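Local coordinates for hypoxanthine-guanine phosphoribosyltransferase (Leishmania tarentolae, PDB 1PZM), which probably salvages hypoxanthine and guanine by transferring the 5-phosphoribosyl group of 5-phosphoribosylpyrophosphate onto the purine, giving IMP and GMP, at residues F69-D74 with I180-D185; I121-D126 with L149-L154; I127-I132 with L155-G160. All coordinates share one frame; numbering follows the deposited sequence.

Contact 1 of 3, residues F69-D74 with I180-D185; sequences FIFTAD and IGYGMD. Unlike the reference sequence in segment 180-185: G183 (reference Val), M184 (reference Trp), D185 (reference Thr). With 5GP (guanosine-5'-monophosphate), chain C.
D74 OD2 receives three donors, and the one that crosses this contact is the hydroxyl of Y182, whose OH lies 2.7 Å from D74 OD2. The bond joins the two side chains tip to tip, reaching OD2 on its anti side and 29° out of the carboxylate plane. W34 NE1 is a second donor and R77 NH1 of the second subunit the third, as a salt bridge; D74 OD1 pairs with R77 of its own chain. With two arginines so near, this buried acid is probably held in its ionised form.

Behind the hydroxyl, the Y182 ring lies against the first turns of the helix. I70 CG2, anti to its own backbone N, sits over one face, offset toward the rim and 3.7 Å from the Y182 ring centroid, a CH-pi contact. The other branch of I70 ends at CD1, 3.7 Å from G183 N. F71 CB meets the same ring obliquely, 3.8 Å from Y182 CE2. A water completes the join: it accepts from F71 N and donates to Y182 O, so that it serves both an amide in the first turns of the helix and a carbonyl of the turn.

Y182 is presented by a type I' turn from G181 to M184, closed in both directions between the backbones of its end residues. Just past it, D185 O lies 2.8 Å from N2 of the bound GMP. Around the contact, V33 and W34 of helix 30-48 touch Y182, and F71 and Y182 both rest on L154 of strand 148-156.

Contact 2 of 3, residues I121-D126 with L149-L154; sequences IMLVED and LKTVVL
I121 and L149 open a ladder of parallel bridges between adjacent strands of the central sheet of the phosphoribosyltransferase fold, the two being linked by helix 132-142 as a beta-alpha-beta unit. The strands diverge by 22°, their side chains alternating between two faces.

On the face of I121, L123 and E125, L149 leans across the strand gap: its CG is anti to the backbone N (chi1 170°), and CD1 comes within 3.5 Å of I121 CG1 and 4.1 Å of L123 CG, meeting both side chains at a slant. Further along, V153 CG2 touches E125 CB at 3.9 Å. On the face of M122 and V124 the central piece is V152. M122 crosses it at about a right angle, laying SD 3.6 Å from V152 CG1; V124 instead runs beside it and points the same way, with CG2 3.7 Å from that same methyl. F71 and T72 of helix 69-81 pack on V124 and L75 on V152, while I44 and Y48 of helix 30-48 meet M122.

At its far end the ladder leads into D126, a residue of the GMP site. Five backbone bonds stitch the pair, each of the five acceptor oxygens also receiving a CA-H contact. The straightest runs from V152 N to L123 O, 2.8 Å long with 174° at the hydrogen, and V152 CG1 sits 3.4 Å from the same L123 O.

Contact 3 of 3, residues I127-I132 with L155-G160; sequences IVDSAI and LDKPSG. With 5GP (guanosine-5'-monophosphate), chain C.
I127 CD1 lies 3.7 Å from K157 CE, and this apolar touch is the shoulder along which the lysine reaches the guanine. K157 NZ hydrogen-bonds GMP O6 at 2.7 Å and GMP N7 at 2.6 Å, gripping that edge of the base; A177 O and a water are also within bonding distance, four acceptors for three N-H groups, so at least one must be shared or alternate. A bend at chi3 (-68°) turns the end of the lysine chain, and the water makes only a weak bond to D129 OD2. D129 CG lies 3.8 Å from K157 CE, the two side chains crossing. I127 O accepts from the ribose O2' of GMP at 3.1 Å, while I127 CG2 rests against N9.

The phosphate is met by successive backbone amides: D129 N and A131 N both donate to GMP O1P, each at 2.8 Å, and S130 N reaches O2P. Preceded by the acidic pair E125-D126, residues 127-132, a short strand at 127-128 and then the phosphate loop, match the PRPP-binding motif of type I phosphoribosyltransferases. A131 is the N-cap of helix 132-142, whose positive end would favour the phosphate here. In an ST turn, I132 N donates to S130 OG over 3.1 Å at a nearly straight 171°.

Behind this first shell the two segments are paired as parallel strands. V128 N donates to L155 O, and K157 N returns a bond of 2.9 Å to V128 O, fixing the lysine backbone alongside the phosphate loop. L155 CB backs I127 CD1 on the face they share. Farther out, a short 3-10 turn brings G160 against the loop, where S130 CA makes a CA-H contact with G160 O; D129 OD2 is in turn held by R176 in a salt bridge.

All three contacts are buried, yet their chemistry changes along the fold. Contact 2 lies nearest the centre of the chain and is sheet core: regular backbone bonds and aliphatic side chains. Contact 3 carries the same strand 148-156 onward, farther out, where the ladder gives way to loops whose amides and lysine serve the nucleotide; D126 O and L155 N, 2.9 Å apart and probably hydrogen-bonded, join the two. Contact 1 pairs a helix with a turn through one side-chain hydrogen bond and ring packing, its acid also tied to arginines of both subunits. Its M184 meets contact 2 at D126 and contact 3 at I127 and L155, beside the GMP that contacts 1 and 3 share.

Contact 1 of 3, residues F69-D74 with I180-D185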
# COMPACT_ATOMS: atom_id res chain seq x y z
N PHE A 69 -4.01 -0.01 2.98
CA PHE A 69 -2.71 -0.01 2.29
C PHE A 69 -1.58 0.80 2.91
O PHE A 69 -0.40 0.37 2.85
CB PHE A 69 -2.81 0.25 0.76
CG PHE A 69 -2.73 1.71 0.35
CD1 PHE A 69 -1.63 2.17 -0.39
CD2 PHE A 69 -3.81 2.59 0.59
CE1 PHE A 69 -1.57 3.51 -0.85
CE2 PHE A 69 -3.77 3.92 0.17
CZ PHE A 69 -2.63 4.39 -0.53
N ILE A 70 -1.87 1.98 3.44
CA ILE A 70 -0.77 2.72 4.10
C ILE A 70 -0.27 2.09 5.40
O ILE A 70 0.94 1.92 5.60
CB ILE A 70 -1.11 4.21 4.23
CG1 ILE A 70 -1.13 4.80 2.79
CG2 ILE A 70 -0.04 4.94 5.16
CD1 ILE A 70 -1.67 6.18 2.60
N PHE A 71 -1.21 1.67 6.24
CA PHE A 71 -0.91 1.00 7.50
C PHE A 71 -0.10 -0.26 7.23
O PHE A 71 0.86 -0.53 7.93
CB PHE A 71 -2.23 0.68 8.24
CG PHE A 71 -2.03 -0.01 9.57
CD1 PHE A 71 -1.10 0.46 10.50
CD2 PHE A 71 -2.85 -1.11 9.91
CE1 PHE A 71 -0.91 -0.20 11.71
CE2 PHE A 71 -2.71 -1.74 11.18
CZ PHE A 71 -1.74 -1.30 12.06
N THR A 72 -0.51 -1.03 6.21
CA THR A 72 0.22 -2.23 5.83
C THR A 72 1.71 -1.89 5.42
O THR A 72 2.65 -2.58 5.82
CB THR A 72 -0.49 -2.97 4.63
OG1 THR A 72 -1.82 -3.41 5.00
CG2 THR A 72 0.24 -4.24 4.38
N ALA A 73 1.89 -0.89 4.57
CA ALA A 73 3.23 -0.49 4.12
C ALA A 73 4.11 -0.15 5.30
O ALA A 73 5.30 -0.48 5.29
CB ALA A 73 3.14 0.71 3.21
N ASP A 74 3.54 0.57 6.27
CA ASP A 74 4.34 1.05 7.42
C ASP A 74 4.53 -0.10 8.46
O ASP A 74 5.61 -0.35 8.94
CB ASP A 74 3.60 2.23 8.08
CG ASP A 74 3.67 3.52 7.25
OD1 ASP A 74 4.27 3.51 6.11
OD2 ASP A 74 3.15 4.60 7.68
N ILE A 180 -10.69 10.25 8.53
CA ILE A 180 -10.11 10.26 7.19
C ILE A 180 -8.58 10.35 7.40
O ILE A 180 -8.12 10.62 8.52
CB ILE A 180 -10.62 11.49 6.37
CG1 ILE A 180 -10.17 12.79 7.10
CG2 ILE A 180 -12.19 11.42 6.18
CD1 ILE A 180 -10.32 14.07 6.31
N GLY A 181 -7.82 10.11 6.32
CA GLY A 181 -6.37 10.24 6.38
C GLY A 181 -5.65 8.93 6.58
O GLY A 181 -6.29 7.98 6.95
N TYR A 182 -4.34 8.84 6.30
CA TYR A 182 -3.60 7.59 6.60
C TYR A 182 -4.27 6.33 5.93
O TYR A 182 -4.38 5.21 6.51
CB TYR A 182 -3.33 7.47 8.10
CG TYR A 182 -2.18 6.54 8.43
CD1 TYR A 182 -0.86 6.99 8.34
CD2 TYR A 182 -2.43 5.21 8.77
CE1 TYR A 182 0.20 6.13 8.55
CE2 TYR A 182 -1.38 4.33 9.00
CZ TYR A 182 -0.06 4.81 8.91
OH TYR A 182 1.01 3.96 9.17
N GLY A 183 -4.68 6.53 4.66
CA GLY A 183 -5.33 5.48 3.89
C GLY A 183 -6.84 5.50 3.95
O GLY A 183 -7.47 4.83 3.11
N MET A 184 -7.46 6.23 4.87
CA MET A 184 -8.94 6.14 5.03
C MET A 184 -9.58 7.33 4.32
O MET A 184 -9.03 8.45 4.38
CB MET A 184 -9.32 6.17 6.53
CG MET A 184 -8.81 4.87 7.23
SD MET A 184 -8.69 4.85 9.05
CE MET A 184 -7.05 5.77 9.18
N ASP A 185 -10.72 7.13 3.70
CA ASP A 185 -11.23 8.11 2.75
C ASP A 185 -12.54 8.73 3.20
O ASP A 185 -13.23 8.20 4.11
CB ASP A 185 -11.49 7.45 1.42
CG ASP A 185 -12.73 6.52 1.46
OD1 ASP A 185 -12.80 5.67 2.36
OD2 ASP A 185 -13.64 6.60 0.63
P 5GP C . -17.61 -2.23 9.83
O1P 5GP C . -16.70 -2.52 10.98
O2P 5GP C . -18.94 -1.72 10.27
O3P 5GP C . -17.85 -3.55 9.18
O5' 5GP C . -16.88 -1.22 8.83
C5' 5GP C . -17.42 -0.84 7.56
C4' 5GP C . -16.37 -0.17 6.63
O4' 5GP C . -16.17 1.23 6.89
C3' 5GP C . -14.98 -0.79 6.67
O3' 5GP C . -14.38 -0.84 5.37
C2' 5GP C . -14.23 0.20 7.56
O2' 5GP C . -12.85 0.09 7.36
C1' 5GP C . -14.84 1.56 7.21
N9 5GP C . -14.86 2.51 8.37
C8 5GP C . -15.59 2.46 9.57
N7 5GP C . -15.37 3.64 10.30
C5 5GP C . -14.74 4.48 9.40
C6 5GP C . -14.25 5.78 9.54
O6 5GP C . -14.33 6.40 10.64
N1 5GP C . -13.64 6.40 8.45
C2 5GP C . -13.53 5.72 7.23
N2 5GP C . -12.98 6.29 6.16
N3 5GP C . -13.99 4.44 7.11
C4 5GP C . -14.60 3.83 8.20
O HOH W 1 -3.87 2.61 5.93

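Contact 2 of 3, residues I121-D126 with L149-L154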
# COMPACT_ATOMS: atom_id res chain seq x y z
N ILE A 121 -1.23 -16.43 9.39
CA ILE A 121 -1.77 -15.26 8.68
C ILE A 121 -2.34 -14.20 9.63
O ILE A 121 -2.83 -14.50 10.72
CB ILE A 121 -2.84 -15.67 7.63
CG1 ILE A 121 -4.07 -16.23 8.30
CG2 ILE A 121 -2.28 -16.65 6.56
CD1 ILE A 121 -5.18 -16.49 7.29
N MET A 122 -2.22 -12.95 9.18
CA MET A 122 -2.65 -11.81 9.97
C MET A 122 -3.44 -10.85 9.10
O MET A 122 -2.89 -10.27 8.10
CB MET A 122 -1.44 -11.07 10.53
CG MET A 122 -1.87 -9.90 11.44
SD MET A 122 -0.55 -9.20 12.39
CE MET A 122 -0.38 -10.61 13.63
N LEU A 123 -4.70 -10.66 9.46
CA LEU A 123 -5.55 -9.71 8.74
C LEU A 123 -5.21 -8.32 9.21
O LEU A 123 -5.12 -8.07 10.45
CB LEU A 123 -7.04 -9.98 8.98
CG LEU A 123 -7.63 -11.21 8.27
CD1 LEU A 123 -8.97 -11.58 8.85
CD2 LEU A 123 -7.73 -10.94 6.78
N VAL A 124 -5.03 -7.41 8.24
CA VAL A 124 -4.55 -6.07 8.53
C VAL A 124 -5.66 -5.09 8.12
O VAL A 124 -6.04 -5.02 6.97
CB VAL A 124 -3.23 -5.70 7.77
CG1 VAL A 124 -2.86 -4.23 8.06
CG2 VAL A 124 -2.08 -6.65 8.18
N GLU A 125 -6.19 -4.37 9.10
CA GLU A 125 -7.33 -3.48 8.85
C GLU A 125 -7.03 -2.06 9.27
O GLU A 125 -6.34 -1.84 10.29
CB GLU A 125 -8.50 -3.94 9.70
CG GLU A 125 -9.21 -5.15 9.22
CD GLU A 125 -10.48 -4.80 8.48
OE1 GLU A 125 -10.42 -4.04 7.48
OE2 GLU A 125 -11.55 -5.27 8.96
N ASP A 126 -7.60 -1.10 8.56
CA ASP A 126 -7.41 0.29 9.00
C ASP A 126 -8.30 0.64 10.20
O ASP A 126 -7.82 1.20 11.20
CB ASP A 126 -7.65 1.27 7.86
CG ASP A 126 -8.89 0.97 7.08
OD1 ASP A 126 -9.65 0.03 7.39
OD2 ASP A 126 -9.23 1.66 6.10
N LEU A 149 -4.61 -17.62 12.78
CA LEU A 149 -5.18 -16.40 12.26
C LEU A 149 -5.22 -15.34 13.35
O LEU A 149 -5.78 -15.58 14.45
CB LEU A 149 -6.60 -16.64 11.79
CG LEU A 149 -7.28 -15.30 11.46
CD1 LEU A 149 -6.60 -14.69 10.21
CD2 LEU A 149 -8.80 -15.42 11.30
N LYS A 150 -4.66 -14.18 13.06
CA LYS A 150 -4.73 -13.09 14.02
C LYS A 150 -5.15 -11.82 13.26
O LYS A 150 -5.08 -11.78 12.02
CB LYS A 150 -3.41 -12.86 14.77
CG LYS A 150 -2.93 -13.99 15.73
CD LYS A 150 -3.74 -14.10 17.04
CE LYS A 150 -3.45 -15.46 17.71
NZ LYS A 150 -4.60 -15.93 18.59
N THR A 151 -5.64 -10.81 14.00
CA THR A 151 -6.06 -9.56 13.40
C THR A 151 -5.34 -8.41 14.02
O THR A 151 -5.27 -8.30 15.29
CB THR A 151 -7.57 -9.34 13.58
OG1 THR A 151 -7.91 -9.47 15.01
CG2 THR A 151 -8.35 -10.45 12.91
N VAL A 152 -4.88 -7.50 13.17
CA VAL A 152 -4.33 -6.24 13.67
C VAL A 152 -5.14 -5.08 13.05
O VAL A 152 -5.43 -5.10 11.83
CB VAL A 152 -2.81 -6.12 13.36
CG1 VAL A 152 -2.52 -6.29 11.82
CG2 VAL A 152 -2.23 -4.79 13.89
N VAL A 153 -5.49 -4.09 13.87
CA VAL A 153 -6.36 -3.00 13.41
C VAL A 153 -5.74 -1.69 13.91
O VAL A 153 -5.46 -1.58 15.13
CB VAL A 153 -7.82 -3.17 14.08
CG1 VAL A 153 -8.75 -1.97 13.76
CG2 VAL A 153 -8.51 -4.48 13.60
N LEU A 154 -5.64 -0.68 13.05
CA LEU A 154 -4.99 0.57 13.53
C LEU A 154 -5.93 1.29 14.48
O LEU A 154 -5.54 1.67 15.61
CB LEU A 154 -4.54 1.51 12.36
CG LEU A 154 -3.91 2.86 12.76
CD1 LEU A 154 -2.66 2.70 13.67
CD2 LEU A 154 -3.58 3.68 11.47

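Contact 3 of 3, residues I127-I132 with L155-G160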
# COMPACT_ATOMS: atom_id res chain seq x y z
N ILE A 127 -9.57 0.29 10.12
CA ILE A 127 -10.53 0.71 11.14
C ILE A 127 -11.65 -0.31 11.21
O ILE A 127 -12.11 -0.81 10.18
CB ILE A 127 -11.02 2.20 10.92
CG1 ILE A 127 -11.92 2.65 12.08
CG2 ILE A 127 -11.70 2.42 9.53
CD1 ILE A 127 -11.85 4.17 12.30
N VAL A 128 -12.04 -0.65 12.43
CA VAL A 128 -13.15 -1.57 12.66
C VAL A 128 -14.23 -0.88 13.45
O VAL A 128 -13.98 -0.35 14.55
CB VAL A 128 -12.70 -2.88 13.32
CG1 VAL A 128 -13.90 -3.81 13.57
CG2 VAL A 128 -11.67 -3.63 12.43
N ASP A 129 -15.46 -0.91 12.94
CA ASP A 129 -16.54 -0.21 13.58
C ASP A 129 -17.59 -1.25 14.06
O ASP A 129 -17.49 -1.74 15.19
CB ASP A 129 -17.05 0.87 12.61
CG ASP A 129 -18.18 1.70 13.17
OD1 ASP A 129 -18.36 1.76 14.41
OD2 ASP A 129 -18.93 2.37 12.41
N SER A 130 -18.54 -1.68 13.20
CA SER A 130 -19.50 -2.71 13.65
C SER A 130 -18.83 -4.07 13.72
O SER A 130 -19.34 -4.96 14.40
CB SER A 130 -20.68 -2.82 12.66
OG SER A 130 -20.20 -3.33 11.40
N ALA A 131 -17.73 -4.23 12.99
CA ALA A 131 -17.02 -5.52 12.86
C ALA A 131 -17.73 -6.55 11.94
O ALA A 131 -17.27 -7.69 11.81
CB ALA A 131 -16.74 -6.15 14.29
N ILE A 132 -18.83 -6.16 11.29
CA ILE A 132 -19.46 -7.11 10.37
C ILE A 132 -18.47 -7.49 9.26
O ILE A 132 -18.30 -8.67 8.94
CB ILE A 132 -20.81 -6.53 9.87
CG1 ILE A 132 -21.80 -6.50 11.05
CG2 ILE A 132 -21.43 -7.34 8.65
CD1 ILE A 132 -23.00 -5.67 10.84
N LEU A 155 -7.19 1.43 14.04
CA LEU A 155 -8.18 2.19 14.80
C LEU A 155 -9.33 1.29 15.12
O LEU A 155 -10.06 0.84 14.25
CB LEU A 155 -8.68 3.39 13.98
CG LEU A 155 -7.65 4.41 13.55
CD1 LEU A 155 -8.39 5.49 12.79
CD2 LEU A 155 -6.96 4.99 14.84
N ASP A 156 -9.53 1.03 16.41
CA ASP A 156 -10.68 0.19 16.82
C ASP A 156 -11.72 1.10 17.40
O ASP A 156 -11.41 1.87 18.34
CB ASP A 156 -10.20 -0.83 17.88
CG ASP A 156 -11.15 -1.99 18.03
OD1 ASP A 156 -11.05 -2.73 19.04
OD2 ASP A 156 -12.03 -2.23 17.15
N LYS A 157 -12.97 0.97 16.93
CA LYS A 157 -14.12 1.67 17.53
C LYS A 157 -15.06 0.68 18.20
O LYS A 157 -16.18 0.40 17.68
CB LYS A 157 -14.87 2.56 16.48
CG LYS A 157 -13.93 3.61 15.79
CD LYS A 157 -14.70 4.66 14.90
CE LYS A 157 -15.28 4.03 13.74
NZ LYS A 157 -15.63 5.00 12.55
N PRO A 158 -14.68 0.17 19.39
CA PRO A 158 -15.47 -0.90 20.03
C PRO A 158 -16.87 -0.45 20.46
O PRO A 158 -17.81 -1.30 20.59
CB PRO A 158 -14.59 -1.35 21.22
CG PRO A 158 -13.64 -0.16 21.54
CD PRO A 158 -13.49 0.54 20.20
N SER A 159 -17.08 0.85 20.62
CA SER A 159 -18.44 1.26 21.01
C SER A 159 -19.39 1.08 19.82
O SER A 159 -20.54 1.16 20.00
CB SER A 159 -18.52 2.69 21.55
OG SER A 159 -18.12 3.65 20.57
N GLY A 160 -18.86 0.86 18.62
CA GLY A 160 -19.67 0.61 17.44
C GLY A 160 -20.12 -0.83 17.16
O GLY A 160 -20.84 -1.05 16.18
P 5GP C . -17.61 -2.23 9.83
O1P 5GP C . -16.70 -2.52 10.98
O2P 5GP C . -18.94 -1.72 10.27
O3P 5GP C . -17.85 -3.55 9.18
O5' 5GP C . -16.88 -1.22 8.83
C5' 5GP C . -17.42 -0.84 7.56
C4' 5GP C . -16.37 -0.17 6.63
O4' 5GP C . -16.17 1.23 6.89
C3' 5GP C . -14.98 -0.79 6.67
O3' 5GP C . -14.38 -0.84 5.37
C2' 5GP C . -14.23 0.20 7.56
O2' 5GP C . -12.85 0.09 7.36
C1' 5GP C . -14.84 1.56 7.21
N9 5GP C . -14.86 2.51 8.37
C8 5GP C . -15.59 2.46 9.57
N7 5GP C . -15.37 3.64 10.30
C5 5GP C . -14.74 4.48 9.40
C6 5GP C . -14.25 5.78 9.54
O6 5GP C . -14.33 6.40 10.64
N1 5GP C . -13.64 6.40 8.45
C2 5GP C . -13.53 5.72 7.23
N2 5GP C . -12.98 6.29 6.16
N3 5GP C . -13.99 4.44 7.11
C4 5GP C . -14.60 3.83 8.20
O HOH W 2 -18.15 4.95 13.41